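Local structure of discoidin-2 (Dictyostelium discoideum, 2VM9) at residues 63-68 / 149-154. The protein is a galactose-binding lectin that assembles as a homotrimer and may take part in spore formation and spore coat assembly. Residues are numbered along the deposited sequence; the frame is centred on the assembly and turned at random.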
ATOM      1  N   ILE A  63     -10.062   1.389 -21.853  1.00  4.62           N
ATOM      2  CA  ILE A  63      -9.771   2.142 -20.630  1.00  5.07           C
ATOM      3  C   ILE A  63      -8.937   1.220 -19.755  1.00  5.17           C
ATOM      4  O   ILE A  63      -9.295   0.051 -19.557  1.00  4.95           O
ATOM      5  CB  ILE A  63     -11.030   2.564 -19.839  1.00  4.59           C
ATOM      6  CG1 ILE A  63     -12.042   3.310 -20.718  1.00  5.32           C
ATOM      7  CG2 ILE A  63     -10.622   3.426 -18.598  1.00  5.81           C
ATOM      8  CD1 ILE A  63     -13.349   3.578 -19.988  1.00  5.82           C
ATOM      9  N   VAL A  64      -7.834   1.754 -19.246  1.00  5.90           N
ATOM     10  CA  VAL A  64      -7.015   1.080 -18.243  1.00  6.00           C
ATOM     11  C   VAL A  64      -7.423   1.620 -16.884  1.00  6.31           C
ATOM     12  O   VAL A  64      -7.578   2.835 -16.727  1.00  6.09           O
ATOM     13  CB  VAL A  64      -5.509   1.384 -18.421  1.00  6.89           C
ATOM     14  CG1 VAL A  64      -4.695   0.609 -17.374  1.00  8.50           C
ATOM     15  CG2 VAL A  64      -5.060   1.057 -19.828  1.00  9.35           C
ATOM     16  N   ALA A  65      -7.614   0.709 -15.929  1.00  5.43           N
ATOM     17  CA  ALA A  65      -7.891   1.052 -14.529  1.00  6.23           C
ATOM     18  C   ALA A  65      -6.754   0.509 -13.688  1.00  7.33           C
ATOM     19  O   ALA A  65      -6.401  -0.675 -13.815  1.00  8.02           O
ATOM     20  CB  ALA A  65      -9.198   0.453 -14.111  1.00  5.71           C
ATOM     21  N   GLY A  66      -6.155   1.352 -12.849  1.00  6.73           N
ATOM     22  CA  GLY A  66      -4.994   0.887 -12.117  1.00  7.06           C
ATOM     23  C   GLY A  66      -4.831   1.493 -10.740  1.00  7.34           C
ATOM     24  O   GLY A  66      -5.395   2.563 -10.433  1.00  6.52           O
ATOM     25  N   SER A  67      -4.049   0.793  -9.926  1.00  7.66           N
ATOM     26  CA  SER A  67      -3.495   1.342  -8.701  1.00  9.03           C
ATOM     27  C   SER A  67      -2.399   0.378  -8.232  1.00  9.13           C
ATOM     28  O   SER A  67      -2.275  -0.728  -8.761  1.00  9.25           O
ATOM     29  CB  SER A  67      -4.587   1.532  -7.643  1.00  8.50           C
ATOM     30  OG  SER A  67      -4.907   0.307  -7.005  1.00  9.30           O
ATOM     31  N   ASP A  68      -1.598   0.807  -7.249  1.00 10.50           N
ATOM     32  CA  ASP A  68      -0.497  -0.028  -6.706  1.00 11.51           C
ATOM     33  C   ASP A  68      -0.894  -1.311  -6.002  1.00 12.15           C
ATOM     34  O   ASP A  68      -0.065  -2.216  -5.858  1.00 12.61           O
ATOM     35  CB  ASP A  68       0.274   0.770  -5.650  0.50 11.66           C
ATOM     36  CG  ASP A  68       0.913   1.978  -6.210  0.50 13.95           C
ATOM     37  OD1 ASP A  68       1.417   1.875  -7.341  0.50 15.95           O
ATOM     38  OD2 ASP A  68       0.906   3.029  -5.522  0.50 18.06           O
ATOM     39  N   TRP A 149     -19.243   1.583 -16.648  1.00  4.96           N
ATOM     40  CA  TRP A 149     -18.764   0.329 -16.086  1.00  4.86           C
ATOM     41  C   TRP A 149     -18.413   0.466 -14.619  1.00  6.16           C
ATOM     42  O   TRP A 149     -18.309   1.586 -14.085  1.00  5.78           O
ATOM     43  CB  TRP A 149     -17.552  -0.214 -16.868  1.00  4.51           C
ATOM     44  CG  TRP A 149     -16.301   0.618 -16.775  1.00  5.53           C
ATOM     45  CD1 TRP A 149     -16.199   1.996 -16.694  1.00  5.11           C
ATOM     46  CD2 TRP A 149     -14.966   0.116 -16.767  1.00  7.25           C
ATOM     47  NE1 TRP A 149     -14.855   2.360 -16.627  1.00  6.01           N
ATOM     48  CE2 TRP A 149     -14.091   1.227 -16.704  1.00  6.37           C
ATOM     49  CE3 TRP A 149     -14.418  -1.173 -16.838  1.00  5.03           C
ATOM     50  CZ2 TRP A 149     -12.694   1.078 -16.671  1.00  6.96           C
ATOM     51  CZ3 TRP A 149     -13.050  -1.320 -16.819  1.00  6.53           C
ATOM     52  CH2 TRP A 149     -12.195  -0.192 -16.747  1.00  6.46           C
ATOM     53  N   GLU A 150     -18.245  -0.692 -13.990  1.00  5.75           N
ATOM     54  CA  GLU A 150     -17.749  -0.765 -12.636  1.00  5.50           C
ATOM     55  C   GLU A 150     -16.936  -2.042 -12.514  1.00  5.97           C
ATOM     56  O   GLU A 150     -17.162  -3.031 -13.238  1.00  6.16           O
ATOM     57  CB  GLU A 150     -18.906  -0.737 -11.634  1.00  5.85           C
ATOM     58  CG  GLU A 150     -18.489  -0.800 -10.137  1.00  6.91           C
ATOM     59  CD  GLU A 150     -17.532   0.335  -9.743  1.00  6.26           C
ATOM     60  OE1 GLU A 150     -17.986   1.278  -9.071  1.00  8.13           O
ATOM     61  OE2 GLU A 150     -16.331   0.264 -10.083  1.00  5.43           O
ATOM     62  N   LEU A 151     -15.951  -1.994 -11.626  1.00  5.23           N
ATOM     63  CA  LEU A 151     -15.092  -3.134 -11.353  1.00  5.68           C
ATOM     64  C   LEU A 151     -15.276  -3.453  -9.902  1.00  6.71           C
ATOM     65  O   LEU A 151     -15.174  -2.545  -9.067  1.00  6.65           O
ATOM     66  CB  LEU A 151     -13.635  -2.721 -11.594  1.00  5.81           C
ATOM     67  CG  LEU A 151     -13.218  -2.647 -13.066  1.00  6.78           C
ATOM     68  CD1 LEU A 151     -11.934  -1.863 -13.202  1.00  7.40           C
ATOM     69  CD2 LEU A 151     -13.090  -4.087 -13.682  1.00  9.80           C
ATOM     70  N   TYR A 152     -15.513  -4.737  -9.600  1.00  7.20           N
ATOM     71  CA  TYR A 152     -15.800  -5.193  -8.227  1.00  6.88           C
ATOM     72  C   TYR A 152     -14.627  -6.021  -7.718  1.00  7.60           C
ATOM     73  O   TYR A 152     -14.144  -6.904  -8.425  1.00  7.40           O
ATOM     74  CB  TYR A 152     -17.089  -6.013  -8.161  1.00  7.07           C
ATOM     75  CG  TYR A 152     -18.254  -5.192  -8.603  1.00  6.80           C
ATOM     76  CD1 TYR A 152     -18.929  -4.379  -7.694  1.00  7.40           C
ATOM     77  CD2 TYR A 152     -18.644  -5.187  -9.946  1.00  7.14           C
ATOM     78  CE1 TYR A 152     -19.968  -3.582  -8.084  1.00  7.99           C
ATOM     79  CE2 TYR A 152     -19.708  -4.385 -10.368  1.00  5.72           C
ATOM     80  CZ  TYR A 152     -20.376  -3.606  -9.423  1.00  6.40           C
ATOM     81  OH  TYR A 152     -21.399  -2.797  -9.771  1.00  7.17           O
ATOM     82  N   ALA A 153     -14.164  -5.702  -6.511  1.00  7.94           N
ATOM     83  CA  ALA A 153     -12.996  -6.392  -5.958  1.00  7.97           C
ATOM     84  C   ALA A 153     -13.310  -6.893  -4.550  1.00  7.92           C
ATOM     85  O   ALA A 153     -14.215  -6.386  -3.883  1.00  7.59           O
ATOM     86  CB  ALA A 153     -11.768  -5.433  -5.922  1.00  8.07           C
ATOM     87  N   LEU A 154     -12.558  -7.890  -4.089  1.00  8.31           N
ATOM     88  CA  LEU A 154     -12.689  -8.279  -2.688  1.00  9.68           C
ATOM     89  C   LEU A 154     -12.298  -7.121  -1.782  1.00  9.87           C
ATOM     90  O   LEU A 154     -11.385  -6.389  -2.096  1.00 10.16           O
ATOM     91  CB  LEU A 154     -11.767  -9.452  -2.369  1.00  9.25           C
ATOM     92  CG  LEU A 154     -12.101 -10.759  -3.083  1.00  9.55           C
ATOM     93  CD1 LEU A 154     -11.058 -11.823  -2.703  1.00 12.31           C
ATOM     94  CD2 LEU A 154     -13.529 -11.193  -2.703  1.00  9.89           C
TER
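Ile63, Ala65, Trp149 and Leu151 meet between strands 63-67 and 149-153, which run in roughly the same direction, their axes at 33° and 10.3 Å apart at closest approach, so the contact is made by side chains, with no backbone pairing. Trp149 does most of the work. Its chi1 of 66° sets CG between the backbone N and the carbonyl carbon, and the indole reaches across to the other strand with its six-membered ring leading. The Ile63 side chain passes alongside, running the other way, with both branches obliquely on one side of the indole plane: CG2 packs on Trp149 CZ2 at 3.7 Å, while Ile63 CD1 lies further along, 3.9 Å from Trp149 NE1. Ala65 CB comes from the opposite side of that plane, touching Leu151 CD1 at 3.7 Å and Trp149 CH2 at 4.0 Å. Trp149 is buried, and its NE1 makes a weak hydrogen bond to Ser33 OG. Leu18 and Ile136, from the two strands flanking 63-67, also pack on Trp149, and Ile134 meets Leu151. Alternate residues of each strand thus point inward, joining the two facing sheets in the hydrophobic core of the F5/8 type C (discoidin) beta-sandwich.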